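Local structure of purine nucleoside phosphorylase (Bacillus licheniformis, 6DZD) at residues Leu15-Trp20 and Val30-Thr35; Val94-Arg99 and Thr118-Leu123. The protein probably catalyses the phosphorolysis of adenosine, inosine and methylthioadenosine to free base and sugar phosphate, and probably deaminates adenosine too. All coordinates share one frame; numbering follows the deposited sequence.

Interaction 1: Leu15-Trp20 and Val30-Thr35; sequences LLIEEW and VTAGFT
Backbone hydrogen bonds tie strand 15-17 to strand 30-35, the short axes running antiparallel at 148°. Leu15 and Phe34 form a hydrogen-bonded pair: Leu15 N reaches Phe34 O at 2.9 Å, nearly along the C=O axis, and Phe34 N returns the bond to Leu15 O in the carbonyl plane. One step on, Leu16 and Gly33 form a non-hydrogen-bonded pair. Ile17 N then donates to Ala32 O at 3.1 Å from well above the carbonyl plane, and beyond this bond the direct pairing gives way to a water. Water 1 accepts from Ala32 N at 3.2 Å and donates to Ile17 O, so it stands in for a direct N-H to C=O bond where the chain turns away through Glu18 and Glu19.

Apolar contacts gather on the face that carries Ile17 and Ala32. Ile17 CD1 rests on Ala32 CB at 3.7 Å. The Trp20 ring, its CG anti to the carbonyl carbon (chi1 -71°), runs alongside Val30 and brings CE3 to 3.9 Å from Ala32 CB and 4.1 Å from Val30 CG1. Ile17 CG2 lies over one face of that indole, toward its rim. Ile274 touches both Trp20 and Val30; Tyr138 touches Val30 and meets the Trp20 ring obliquely.

The arrangement is an antiparallel pair of consecutive strands within a mixed sheet of this YfiH/LACC1-family protein, strand 7-10 flanking it on one side and strand 270-276 on the other.

Interaction 2: Val94-Arg99 and Thr118-Leu123; sequences VTDGDR and TDRPNL
Thr118 OG1, the best-held polar atom bridging the two loops, is gripped by two bonds: it donates to Val94 O at 2.7 Å, from somewhat above the carbonyl plane, and accepts a weak bond from Arg120 N at 3.3 Å. Its place anti to the backbone N (chi1 -165°) aims it at the Val94 carbonyl. Asp98 OD2 also has two donors, Thr95 N at 2.9 Å and His92 NE2, which fix it at the 3-10 turn 96-98.

The carboxylate of Asp96 lies between two arginines. OD2 forms a salt bridge with Arg120 NH1, whose position is less certain, and OD1 one of weak geometry with Arg99 NH1 at 2.9 Å; the two positive groups would probably keep the acid ionised. Bent at chi2 and chi3, Arg120 brings one guanidinium face over Asp96 N.

The loops follow the neighbouring parallel strands 91-93 and 115-118; the second then passes into strand 124-129 of the other sheet. An alanine in place of Arg120 removes the bridge and the group over Asp96 N, and would probably loosen the hold between the loops.

Leu123 crosses Val94 and Arg99 obliquely, CD2 at 3.4 Å from Val94 CG1 and CD1 at 3.4 Å from Arg99 NH1, with CG over one face of that guanidinium, toward its rim. Val81 packs on both Val94 and Leu123, while Arg99 NE is bound by Asp79.

Interaction 1 and interaction 2 lie 18 Å apart between centres, with nearest atoms about 7 Å apart. Interaction 1 pairs neighbouring strands of one sheet, interaction 2 joins two loops that leave the other; Trp20 and Phe34 touch strand 133-139 of that second sheet, and loop 118-123 leads from it into strand 124-129 of the first. Strand 270-276 lies between strands 30-35 and 124-129, and Lys277 just beyond it touches Asn122. Interaction 1 is the nearer to the metal, the Phe34 side chain lying about 13 Å from the zinc held by Cys189, Cys190, Cys249 and Cys252; interaction 2 is away from the annotated sites.

Interaction 1: Leu15-Trp20 and Val30-Thr35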
# COMPACT_ATOMS: atom_id res chain seq x y z
N LEU A 15 -12.29 0.82 -4.10
CA LEU A 15 -11.73 0.11 -5.24
C LEU A 15 -11.40 -1.31 -4.79
O LEU A 15 -10.64 -1.49 -3.83
CB LEU A 15 -10.49 0.81 -5.78
CG LEU A 15 -10.74 2.05 -6.61
CD1 LEU A 15 -9.49 2.91 -6.64
CD2 LEU A 15 -11.15 1.63 -8.00
N LEU A 16 -11.91 -2.31 -5.50
CA LEU A 16 -11.81 -3.70 -5.07
C LEU A 16 -11.07 -4.55 -6.09
O LEU A 16 -11.38 -4.51 -7.28
CB LEU A 16 -13.21 -4.31 -4.85
CG LEU A 16 -13.96 -3.75 -3.64
CD1 LEU A 16 -15.37 -4.29 -3.57
CD2 LEU A 16 -13.18 -4.06 -2.34
N ILE A 17 -10.12 -5.35 -5.61
CA ILE A 17 -9.40 -6.31 -6.45
C ILE A 17 -10.31 -7.50 -6.74
O ILE A 17 -10.49 -8.39 -5.90
CB ILE A 17 -8.08 -6.74 -5.81
CG1 ILE A 17 -7.16 -5.52 -5.72
CG2 ILE A 17 -7.42 -7.81 -6.63
CD1 ILE A 17 -6.08 -5.58 -4.65
N GLU A 18 -10.80 -7.57 -7.98
CA GLU A 18 -11.88 -8.51 -8.30
C GLU A 18 -11.41 -9.95 -8.26
O GLU A 18 -11.98 -10.79 -7.55
CB GLU A 18 -12.50 -8.16 -9.65
CG GLU A 18 -13.91 -8.63 -9.76
CD GLU A 18 -14.62 -7.94 -10.88
OE1 GLU A 18 -14.00 -7.07 -11.52
OE2 GLU A 18 -15.80 -8.27 -11.13
N GLU A 19 -10.34 -10.27 -9.02
CA GLU A 19 -9.95 -11.66 -9.25
C GLU A 19 -9.66 -12.41 -7.96
O GLU A 19 -9.81 -13.64 -7.91
CB GLU A 19 -8.72 -11.72 -10.17
N TRP A 20 -9.27 -11.71 -6.90
CA TRP A 20 -8.90 -12.37 -5.65
C TRP A 20 -10.13 -12.80 -4.85
O TRP A 20 -10.10 -13.86 -4.19
CB TRP A 20 -7.99 -11.45 -4.84
CG TRP A 20 -6.61 -11.31 -5.43
CD1 TRP A 20 -6.21 -11.74 -6.66
CD2 TRP A 20 -5.46 -10.72 -4.81
NE1 TRP A 20 -4.88 -11.44 -6.85
CE2 TRP A 20 -4.39 -10.82 -5.73
CE3 TRP A 20 -5.22 -10.12 -3.56
CZ2 TRP A 20 -3.11 -10.34 -5.44
CZ3 TRP A 20 -3.96 -9.66 -3.29
CH2 TRP A 20 -2.92 -9.77 -4.22
N VAL A 30 -10.39 -14.17 -0.39
CA VAL A 30 -9.66 -12.95 -0.08
C VAL A 30 -10.52 -11.73 -0.37
O VAL A 30 -11.21 -11.67 -1.40
CB VAL A 30 -8.35 -12.89 -0.86
CG1 VAL A 30 -7.59 -11.59 -0.55
CG2 VAL A 30 -7.53 -14.10 -0.54
N THR A 31 -10.49 -10.76 0.55
CA THR A 31 -11.01 -9.42 0.31
C THR A 31 -9.86 -8.42 0.31
O THR A 31 -9.17 -8.26 1.32
CB THR A 31 -12.07 -9.07 1.34
OG1 THR A 31 -13.03 -10.13 1.38
CG2 THR A 31 -12.76 -7.75 0.98
N ALA A 32 -9.65 -7.75 -0.81
CA ALA A 32 -8.53 -6.83 -0.98
C ALA A 32 -9.01 -5.59 -1.73
O ALA A 32 -9.94 -5.67 -2.53
CB ALA A 32 -7.37 -7.50 -1.71
N GLY A 33 -8.41 -4.44 -1.42
CA GLY A 33 -8.78 -3.23 -2.13
C GLY A 33 -8.02 -2.02 -1.62
O GLY A 33 -7.06 -2.13 -0.86
N PHE A 34 -8.52 -0.85 -2.03
CA PHE A 34 -7.89 0.46 -1.85
C PHE A 34 -9.00 1.51 -1.81
O PHE A 34 -9.90 1.48 -2.65
CB PHE A 34 -6.93 0.74 -3.02
CG PHE A 34 -5.93 1.84 -2.78
CD1 PHE A 34 -4.79 1.61 -2.03
CD2 PHE A 34 -6.09 3.08 -3.39
CE1 PHE A 34 -3.83 2.60 -1.85
CE2 PHE A 34 -5.14 4.09 -3.22
CZ PHE A 34 -3.99 3.85 -2.45
N THR A 35 -8.98 2.40 -0.83
CA THR A 35 -10.07 3.37 -0.80
C THR A 35 -9.75 4.57 -1.69
O THR A 35 -8.61 4.81 -2.11
CB THR A 35 -10.37 3.82 0.64
OG1 THR A 35 -9.21 4.41 1.23
CG2 THR A 35 -10.86 2.64 1.49
O HOH W 1 -11.63 -8.58 -3.17

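Interaction 2: Val94-Arg99 and Thr118-Leu123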
# COMPACT_ATOMS: atom_id res chain seq x y z
N VAL A 94 0.84 -10.60 11.55
CA VAL A 94 -0.29 -10.25 12.41
C VAL A 94 -0.99 -11.52 12.89
O VAL A 94 -1.35 -12.38 12.09
CB VAL A 94 -1.25 -9.32 11.68
CG1 VAL A 94 -2.35 -8.86 12.61
CG2 VAL A 94 -0.51 -8.12 11.12
N THR A 95 -1.20 -11.62 14.21
CA THR A 95 -1.91 -12.76 14.81
C THR A 95 -3.15 -12.25 15.55
O THR A 95 -3.41 -11.05 15.62
CB THR A 95 -1.01 -13.56 15.75
OG1 THR A 95 -0.73 -12.79 16.92
CG2 THR A 95 0.30 -13.95 15.06
N ASP A 96 -3.90 -13.21 16.12
CA ASP A 96 -5.16 -12.86 16.80
C ASP A 96 -4.95 -11.82 17.88
O ASP A 96 -5.76 -10.92 18.04
CB ASP A 96 -5.78 -14.09 17.47
CG ASP A 96 -6.55 -14.98 16.51
OD1 ASP A 96 -6.80 -14.58 15.34
OD2 ASP A 96 -6.91 -16.09 16.95
N GLY A 97 -3.86 -11.94 18.64
CA GLY A 97 -3.59 -10.98 19.69
C GLY A 97 -3.44 -9.56 19.20
O GLY A 97 -3.70 -8.62 19.95
N ASP A 98 -3.03 -9.37 17.94
CA ASP A 98 -2.86 -8.04 17.38
C ASP A 98 -4.16 -7.37 17.02
O ASP A 98 -4.14 -6.23 16.55
CB ASP A 98 -2.02 -8.07 16.10
CG ASP A 98 -0.59 -8.43 16.34
OD1 ASP A 98 0.01 -7.91 17.30
OD2 ASP A 98 -0.08 -9.25 15.55
N ARG A 99 -5.28 -8.08 17.16
CA ARG A 99 -6.56 -7.55 16.72
C ARG A 99 -6.81 -6.18 17.31
O ARG A 99 -6.37 -5.87 18.42
CB ARG A 99 -7.69 -8.49 17.13
CG ARG A 99 -8.37 -9.17 16.00
CD ARG A 99 -9.39 -10.17 16.54
NE ARG A 99 -10.13 -10.71 15.43
CZ ARG A 99 -9.71 -11.73 14.70
NH1 ARG A 99 -8.57 -12.32 15.01
NH2 ARG A 99 -10.43 -12.15 13.67
N THR A 118 -0.69 -12.11 7.14
CA THR A 118 -1.32 -13.01 8.09
C THR A 118 -1.83 -14.24 7.36
O THR A 118 -1.97 -14.24 6.13
CB THR A 118 -2.47 -12.31 8.84
OG1 THR A 118 -2.83 -13.08 10.00
CG2 THR A 118 -3.70 -12.17 7.94
N ASP A 119 -2.06 -15.31 8.12
CA ASP A 119 -2.76 -16.50 7.61
C ASP A 119 -4.07 -16.76 8.35
O ASP A 119 -4.71 -17.79 8.10
CB ASP A 119 -1.87 -17.75 7.64
CG ASP A 119 -1.32 -18.10 9.02
OD1 ASP A 119 -1.83 -17.59 10.04
OD2 ASP A 119 -0.37 -18.91 9.08
N ARG A 120 -4.50 -15.86 9.27
CA ARG A 120 -5.67 -16.03 10.11
C ARG A 120 -6.92 -15.48 9.42
O ARG A 120 -6.85 -14.48 8.68
CB ARG A 120 -5.47 -15.32 11.45
CG ARG A 120 -4.08 -15.41 11.97
CD ARG A 120 -3.80 -16.79 12.57
NE ARG A 120 -3.06 -16.70 13.83
CZ ARG A 120 -3.65 -16.71 15.03
NH1 ARG A 120 -4.97 -16.84 15.10
NH2 ARG A 120 -2.92 -16.60 16.14
N PRO A 121 -8.08 -16.07 9.66
CA PRO A 121 -9.31 -15.60 9.01
C PRO A 121 -9.92 -14.38 9.69
O PRO A 121 -9.74 -14.16 10.89
CB PRO A 121 -10.25 -16.80 9.15
CG PRO A 121 -9.85 -17.41 10.47
CD PRO A 121 -8.33 -17.24 10.54
N ASN A 122 -10.65 -13.60 8.90
CA ASN A 122 -11.42 -12.45 9.37
C ASN A 122 -10.52 -11.45 10.10
O ASN A 122 -10.90 -10.84 11.11
CB ASN A 122 -12.60 -12.90 10.25
CG ASN A 122 -13.44 -13.97 9.56
OD1 ASN A 122 -14.07 -13.70 8.53
ND2 ASN A 122 -13.44 -15.18 10.10
N LEU A 123 -9.32 -11.27 9.57
CA LEU A 123 -8.36 -10.36 10.17
C LEU A 123 -7.84 -9.42 9.08
O LEU A 123 -7.01 -9.83 8.27
CB LEU A 123 -7.21 -11.12 10.81
CG LEU A 123 -6.54 -10.23 11.84
CD1 LEU A 123 -6.11 -11.04 13.05
CD2 LEU A 123 -5.38 -9.53 11.20